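Local coordinates for protein SmhB (Serratia marcescens, PDB 6ZZ5) that is the B component of the tripartite alpha-pore-forming toxin Smh and probably helps to build its membrane pore, at residues A[179-184]-A[216-221]; A[191-196]-A[337-342]; A[183-188]-A[329-334]. All blocks are in the same frame, centred on the assembly; numbering follows the deposited sequence.

Contact 1 (A[179-184]-A[216-221])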
# COMPACT_ATOMS: atom_id res chain seq x y z
N GLY A 179 -1.32 10.20 3.41
CA GLY A 179 -0.72 11.20 4.30
C GLY A 179 -0.89 10.80 5.76
O GLY A 179 0.03 10.99 6.55
N ILE A 180 -2.02 10.23 6.15
CA ILE A 180 -2.24 9.76 7.55
C ILE A 180 -1.23 8.65 7.84
O ILE A 180 -0.61 8.69 8.91
CB ILE A 180 -3.69 9.34 7.81
CG1 ILE A 180 -4.63 10.54 7.70
CG2 ILE A 180 -3.84 8.68 9.17
CD1 ILE A 180 -6.12 10.19 7.57
N VAL A 181 -1.09 7.67 6.95
CA VAL A 181 -0.22 6.50 7.22
C VAL A 181 1.25 6.97 7.22
O VAL A 181 1.99 6.52 8.10
CB VAL A 181 -0.44 5.32 6.27
CG1 VAL A 181 0.47 4.15 6.60
CG2 VAL A 181 -1.89 4.85 6.32
N VAL A 182 1.67 7.77 6.24
CA VAL A 182 3.03 8.38 6.21
C VAL A 182 3.29 9.08 7.55
O VAL A 182 4.39 8.89 8.15
CB VAL A 182 3.19 9.38 5.03
CG1 VAL A 182 4.42 10.27 5.17
CG2 VAL A 182 3.25 8.63 3.74
N GLY A 183 2.37 9.91 8.02
CA GLY A 183 2.56 10.65 9.28
C GLY A 183 2.63 9.71 10.49
O GLY A 183 3.34 10.02 11.46
N GLY A 184 1.96 8.58 10.47
CA GLY A 184 1.98 7.68 11.64
C GLY A 184 3.05 6.59 11.60
O GLY A 184 3.31 5.98 12.67
N ILE A 216 -12.69 2.17 3.18
CA ILE A 216 -11.63 2.02 4.22
C ILE A 216 -11.40 3.33 4.95
O ILE A 216 -11.45 4.42 4.34
CB ILE A 216 -10.32 1.47 3.64
CG1 ILE A 216 -9.68 2.38 2.59
CG2 ILE A 216 -10.57 0.07 3.11
CD1 ILE A 216 -8.28 2.02 2.27
N ALA A 217 -11.07 3.19 6.21
CA ALA A 217 -10.52 4.27 7.05
C ALA A 217 -9.20 3.76 7.64
O ALA A 217 -9.10 2.57 8.07
CB ALA A 217 -11.49 4.66 8.11
N MET A 218 -8.22 4.65 7.60
CA MET A 218 -6.96 4.43 8.33
C MET A 218 -6.69 5.70 9.16
O MET A 218 -6.75 6.85 8.65
CB MET A 218 -5.83 4.13 7.35
CG MET A 218 -6.16 2.99 6.35
SD MET A 218 -4.75 2.47 5.39
CE MET A 218 -3.72 1.65 6.58
N MET A 219 -6.37 5.46 10.40
CA MET A 219 -6.13 6.51 11.38
C MET A 219 -4.91 6.11 12.18
O MET A 219 -4.42 5.01 11.98
CB MET A 219 -7.39 6.65 12.24
CG MET A 219 -8.52 7.24 11.44
SD MET A 219 -10.09 6.79 12.09
CE MET A 219 -10.08 5.02 11.74
N THR A 220 -4.42 7.00 13.02
CA THR A 220 -3.26 6.76 13.91
C THR A 220 -3.75 6.68 15.36
O THR A 220 -4.80 7.26 15.71
CB THR A 220 -2.20 7.87 13.74
OG1 THR A 220 -2.84 9.11 13.99
CG2 THR A 220 -1.58 7.83 12.37
N ALA A 221 -3.04 5.91 16.17
CA ALA A 221 -3.23 5.85 17.62
C ALA A 221 -1.87 6.26 18.17
O ALA A 221 -0.85 5.76 17.61
CB ALA A 221 -3.64 4.45 18.05
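The end of helix 156-184 lies against antiparallel strands 191-196 and 216-221, which probably correspond to the beta-tongue of the head in related alpha-pore-forming toxins, where it is thought to serve membrane insertion. Ile-180, Val-181 and Gly-184 of the helix meet Met-218, Thr-220 and the backbone of Met-219. The short axes run 24° apart in the same sense, with a closest approach of 7.7 Å. Ile-180 points toward the strand and sets two methyls on one carbonyl: CG2 is 3.5 Å and CD1 is 3.6 Å from Met-218 O. Met-218 bends at chi3 (70°), and its methyl CE comes to 3.7 Å from Val-181 CG2, with SD beside it. Thr-220 CG2 sits 3.6 Å from Gly-184 CA, where the helix has no side chain. The same methyl is 3.7 Å from Ile-180 O. The threonine hydroxyl makes a weak bond to the backbone O of Gly-228. Met-218 also packs on Thr-24 of helix 4-30, and Ile-180 on Leu-233 of helix 230-245. No hydrogen bond ties helix to strand across this contact. The fit is van der Waals, with methyls laid on carbonyl oxygens, and Met-218 O is buried with no polar partner.

Contact 2 (A[191-196]-A[337-342])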
# COMPACT_ATOMS: atom_id res chain seq x y z
N ALA A 191 0.36 3.19 16.65
CA ALA A 191 -0.26 2.14 15.84
C ALA A 191 -1.05 2.79 14.70
O ALA A 191 -1.37 4.00 14.76
CB ALA A 191 -1.14 1.27 16.71
N ILE A 192 -1.31 1.98 13.68
CA ILE A 192 -2.24 2.30 12.59
C ILE A 192 -3.56 1.59 12.91
O ILE A 192 -3.53 0.42 13.24
CB ILE A 192 -1.61 1.90 11.26
CG1 ILE A 192 -0.29 2.66 11.06
CG2 ILE A 192 -2.58 2.10 10.10
CD1 ILE A 192 -0.49 4.12 10.91
N VAL A 193 -4.67 2.31 12.88
CA VAL A 193 -6.02 1.76 13.18
C VAL A 193 -6.81 1.75 11.88
O VAL A 193 -6.81 2.84 11.18
CB VAL A 193 -6.74 2.64 14.22
CG1 VAL A 193 -8.11 2.07 14.51
CG2 VAL A 193 -5.92 2.76 15.49
N THR A 194 -7.55 0.68 11.62
CA THR A 194 -8.23 0.49 10.32
C THR A 194 -9.66 0.04 10.58
O THR A 194 -9.98 -0.52 11.66
CB THR A 194 -7.50 -0.48 9.37
OG1 THR A 194 -7.52 -1.81 9.88
CG2 THR A 194 -6.06 -0.10 9.18
N ALA A 195 -10.50 0.37 9.61
CA ALA A 195 -11.91 0.02 9.63
C ALA A 195 -12.40 -0.05 8.20
O ALA A 195 -11.84 0.67 7.32
CB ALA A 195 -12.69 1.02 10.44
N ILE A 196 -13.28 -1.01 7.98
CA ILE A 196 -13.90 -1.24 6.65
C ILE A 196 -15.41 -1.04 6.76
O ILE A 196 -16.01 -1.56 7.70
CB ILE A 196 -13.50 -2.66 6.20
CG1 ILE A 196 -12.00 -2.67 5.85
CG2 ILE A 196 -14.36 -3.10 5.02
CD1 ILE A 196 -11.37 -4.03 5.92
N GLY A 337 1.44 -4.60 14.01
CA GLY A 337 0.61 -4.13 15.14
C GLY A 337 -0.63 -3.39 14.66
O GLY A 337 -1.28 -2.72 15.48
N VAL A 338 -0.97 -3.47 13.37
CA VAL A 338 -2.20 -2.80 12.83
C VAL A 338 -3.42 -3.20 13.65
O VAL A 338 -3.60 -4.37 13.93
CB VAL A 338 -2.40 -3.06 11.33
CG1 VAL A 338 -3.71 -2.41 10.87
CG2 VAL A 338 -1.22 -2.55 10.53
N VAL A 339 -4.22 -2.21 14.05
CA VAL A 339 -5.46 -2.37 14.86
C VAL A 339 -6.66 -2.35 13.94
O VAL A 339 -6.70 -1.50 13.04
CB VAL A 339 -5.53 -1.26 15.91
CG1 VAL A 339 -6.85 -1.21 16.67
CG2 VAL A 339 -4.34 -1.40 16.86
N VAL A 340 -7.51 -3.36 14.04
CA VAL A 340 -8.77 -3.44 13.24
C VAL A 340 -9.94 -3.15 14.16
O VAL A 340 -10.03 -3.79 15.21
CB VAL A 340 -8.90 -4.78 12.50
CG1 VAL A 340 -10.18 -4.87 11.71
CG2 VAL A 340 -7.73 -5.00 11.59
N ARG A 341 -10.73 -2.16 13.83
CA ARG A 341 -12.05 -1.96 14.47
C ARG A 341 -13.18 -2.50 13.56
O ARG A 341 -13.19 -2.21 12.39
CB ARG A 341 -12.27 -0.49 14.83
CG ARG A 341 -11.18 0.03 15.74
CD ARG A 341 -11.77 0.96 16.72
NE ARG A 341 -10.77 1.43 17.64
CZ ARG A 341 -10.93 2.53 18.36
NH1 ARG A 341 -11.99 3.30 18.20
NH2 ARG A 341 -9.98 2.88 19.21
N GLU A 342 -14.12 -3.19 14.15
CA GLU A 342 -15.36 -3.69 13.50
C GLU A 342 -16.36 -2.53 13.42
O GLU A 342 -16.56 -1.77 14.41
CB GLU A 342 -15.97 -4.86 14.30
CG GLU A 342 -15.01 -6.07 14.37
CD GLU A 342 -14.42 -6.52 13.03
OE1 GLU A 342 -15.14 -6.49 12.02
OE2 GLU A 342 -13.22 -6.86 12.96
O HOH W 1 -13.20 -3.06 9.94
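Val-193 and Val-339 lie side by side and point the same way from two parallel strands, with Val-193 CG2 4.1 Å from Val-339 CB. Arg-341 follows on that face: the aliphatic part of its side chain passes Val-193, CG to CG1 at 3.9 Å. The opposite face carries Thr-194, which meets two valines. Its CG2 reaches Val-338 CG1 at 3.7 Å, the two side chains crossing at about a right angle. Its OG1 lies 3.6 Å from Val-340 CG2; here CG2 of Thr-194 is anti to the carbonyl carbon, and OG1 sits between that carbon and the backbone N (chi1 67°). Parallel beta bridges pair Val-193 with Val-339 and Thr-194 with Val-340. Val-339 gives its N-H to Ile-192 O in a nearly straight bond (178°). Its O accepts from Thr-194 N at 2.7 Å in a clearly bent bond (140°), the donor tilted from the carbonyl plane. Arg-341 N then bonds Thr-194 O at 2.8 Å. Beyond it a water links Ile-196 N to Arg-341 O. Thr-194 also packs on Met-218, and Arg-341 on Phe-352 and Leu-356 of helix 349-359. Backbone bonds thus fix the edge strand in register. Valines and the stem of Arg-341 meet on one face, and Thr-194 with Val-338 and Val-340 on the other.

Contact 3 (A[183-188]-A[329-334])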
# COMPACT_ATOMS: atom_id res chain seq x y z
N GLY A 183 2.37 9.91 8.02
CA GLY A 183 2.56 10.65 9.28
C GLY A 183 2.63 9.71 10.49
O GLY A 183 3.34 10.02 11.46
N GLY A 184 1.96 8.58 10.47
CA GLY A 184 1.98 7.68 11.64
C GLY A 184 3.05 6.59 11.60
O GLY A 184 3.31 5.98 12.67
N LEU A 185 3.70 6.35 10.46
CA LEU A 185 4.55 5.15 10.28
C LEU A 185 5.66 5.04 11.33
O LEU A 185 5.96 3.90 11.79
CB LEU A 185 5.16 5.16 8.88
CG LEU A 185 5.99 3.93 8.54
CD1 LEU A 185 5.16 2.68 8.39
CD2 LEU A 185 6.82 4.20 7.30
N LEU A 186 6.29 6.16 11.66
CA LEU A 186 7.52 6.20 12.47
C LEU A 186 7.21 6.70 13.88
O LEU A 186 8.18 6.96 14.62
CB LEU A 186 8.53 7.11 11.76
CG LEU A 186 9.06 6.55 10.43
CD1 LEU A 186 10.21 7.40 9.88
CD2 LEU A 186 9.49 5.09 10.59
N VAL A 187 5.93 6.73 14.31
CA VAL A 187 5.58 7.13 15.70
C VAL A 187 5.95 5.99 16.65
O VAL A 187 5.43 4.90 16.52
CB VAL A 187 4.10 7.55 15.84
CG1 VAL A 187 3.71 7.76 17.29
CG2 VAL A 187 3.79 8.80 15.03
N ILE A 188 6.88 6.23 17.56
CA ILE A 188 7.35 5.21 18.53
C ILE A 188 6.20 4.87 19.49
O ILE A 188 5.61 5.79 20.06
CB ILE A 188 8.62 5.71 19.27
CG1 ILE A 188 9.76 5.85 18.25
CG2 ILE A 188 8.96 4.75 20.40
CD1 ILE A 188 11.07 6.33 18.83
N LYS A 329 13.12 -1.03 12.75
CA LYS A 329 12.56 -1.63 13.99
C LYS A 329 11.12 -1.11 14.18
O LYS A 329 10.20 -1.91 14.49
CB LYS A 329 13.40 -1.28 15.23
CG LYS A 329 14.82 -1.87 15.27
CD LYS A 329 15.63 -1.39 16.49
CE LYS A 329 17.15 -1.42 16.32
NZ LYS A 329 17.58 -2.81 16.09
N ILE A 330 10.93 0.18 13.99
CA ILE A 330 9.60 0.84 14.20
C ILE A 330 8.65 0.32 13.12
O ILE A 330 7.53 -0.07 13.46
CB ILE A 330 9.70 2.36 14.21
CG1 ILE A 330 10.67 2.84 15.30
CG2 ILE A 330 8.31 2.97 14.40
CD1 ILE A 330 11.10 4.28 15.11
N ILE A 331 9.13 0.26 11.89
CA ILE A 331 8.30 -0.20 10.76
C ILE A 331 7.87 -1.63 11.00
O ILE A 331 6.64 -1.93 10.87
CB ILE A 331 8.99 0.03 9.41
CG1 ILE A 331 9.06 1.52 9.14
CG2 ILE A 331 8.28 -0.70 8.29
CD1 ILE A 331 9.92 1.87 7.98
N LYS A 332 8.79 -2.52 11.37
CA LYS A 332 8.35 -3.92 11.60
C LYS A 332 7.25 -3.98 12.67
O LYS A 332 6.27 -4.75 12.48
CB LYS A 332 9.57 -4.78 11.88
CG LYS A 332 10.38 -5.06 10.60
CD LYS A 332 11.77 -5.61 10.89
CE LYS A 332 11.70 -6.92 11.62
NZ LYS A 332 12.06 -8.00 10.71
N GLN A 333 7.41 -3.25 13.76
CA GLN A 333 6.43 -3.22 14.87
C GLN A 333 5.09 -2.67 14.37
O GLN A 333 4.03 -3.23 14.66
CB GLN A 333 6.92 -2.35 16.03
CG GLN A 333 8.03 -2.96 16.87
CD GLN A 333 8.37 -2.02 18.01
OE1 GLN A 333 8.65 -0.84 17.80
NE2 GLN A 333 8.26 -2.50 19.23
N GLN A 334 5.12 -1.57 13.64
CA GLN A 334 3.87 -0.97 13.08
C GLN A 334 3.15 -1.94 12.14
O GLN A 334 1.95 -2.01 12.20
CB GLN A 334 4.15 0.29 12.29
CG GLN A 334 4.60 1.40 13.20
CD GLN A 334 3.52 2.28 13.78
OE1 GLN A 334 2.31 2.06 13.63
NE2 GLN A 334 4.02 3.27 14.50
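Ile-330 pushes its branched side chain into the hollow of the turn at the C-terminal side of helix 156-184. This is a type I turn from Gly-184 to Val-187, closed by Val-187 N to Gly-184 O. The methyl CG2 of Ile-330 is the main bump. It stands anti to the backbone N, 3.6 Å from Leu-185 O and 3.8 Å from Leu-186 CA, and Val-187 O lies a little farther off. The other branch reaches on past the turn, and Ile-330 CD1 touches Ile-188 CG1 at 3.8 Å. One helical step on, Ile-331 offers its CG1 branch to two leucines. Leu-185 CD2 and Leu-186 CD2 each come to 3.9 Å from Ile-331 CG1, so CG1 rests over the groove between the two neighbouring leucine tips. Chi1 (-177°) puts Leu-185 CG anti to the backbone N, itself within 3.9 Å of Ile-331 CG1. One turn after Ile-330, Gln-334 fills the next hollow. The bend at chi2 (-90°) turns its CD toward the carbonyls of the turn. CG packs on Leu-185 O at 3.2 Å, a close fit, and NE2 lies 3.0 Å from Val-187 O. The amide group therefore sits among the carbonyls of the turn. Ile-330 packs on the turn's backbone, including Leu-185 O, and Ile-331 on the leucine side chains.

Helices 4-30 and 44-92 pack against Ile-331, through Met-12, Asn-13 and Ser-16 of the first and Val-76 of the second. Leu-186 also touches Asn-13. The contact thus joins the start of the loop leaving helix 156-184 to helix 321-336, just before each chain segment runs on into the sheet as strands 191-196 and 339-340.

Contact 1 is the most buried of the three; contacts 2 and 3 are partly buried. Contacts 1 and 3 overlap at Gly-183 and Gly-184, of which Gly-184 touches in both. Helix 156-184 packs on a strand in contact 1, while in contact 3 the turn after it packs on helix 321-336. Contacts 1 and 2 reach the same sheet, whose strands 216-221 and 191-196 are neighbours: Met-219 N probably bonds Val-193 O there. Backbone hydrogen bonds carry contact 2. Contact 1 is van der Waals packing, and contact 3 is apolar packing with a glutamine amide set among turn carbonyls. Gln-334 also links contact 3 to contact 2, its OE1 packing on Ala-191 CA.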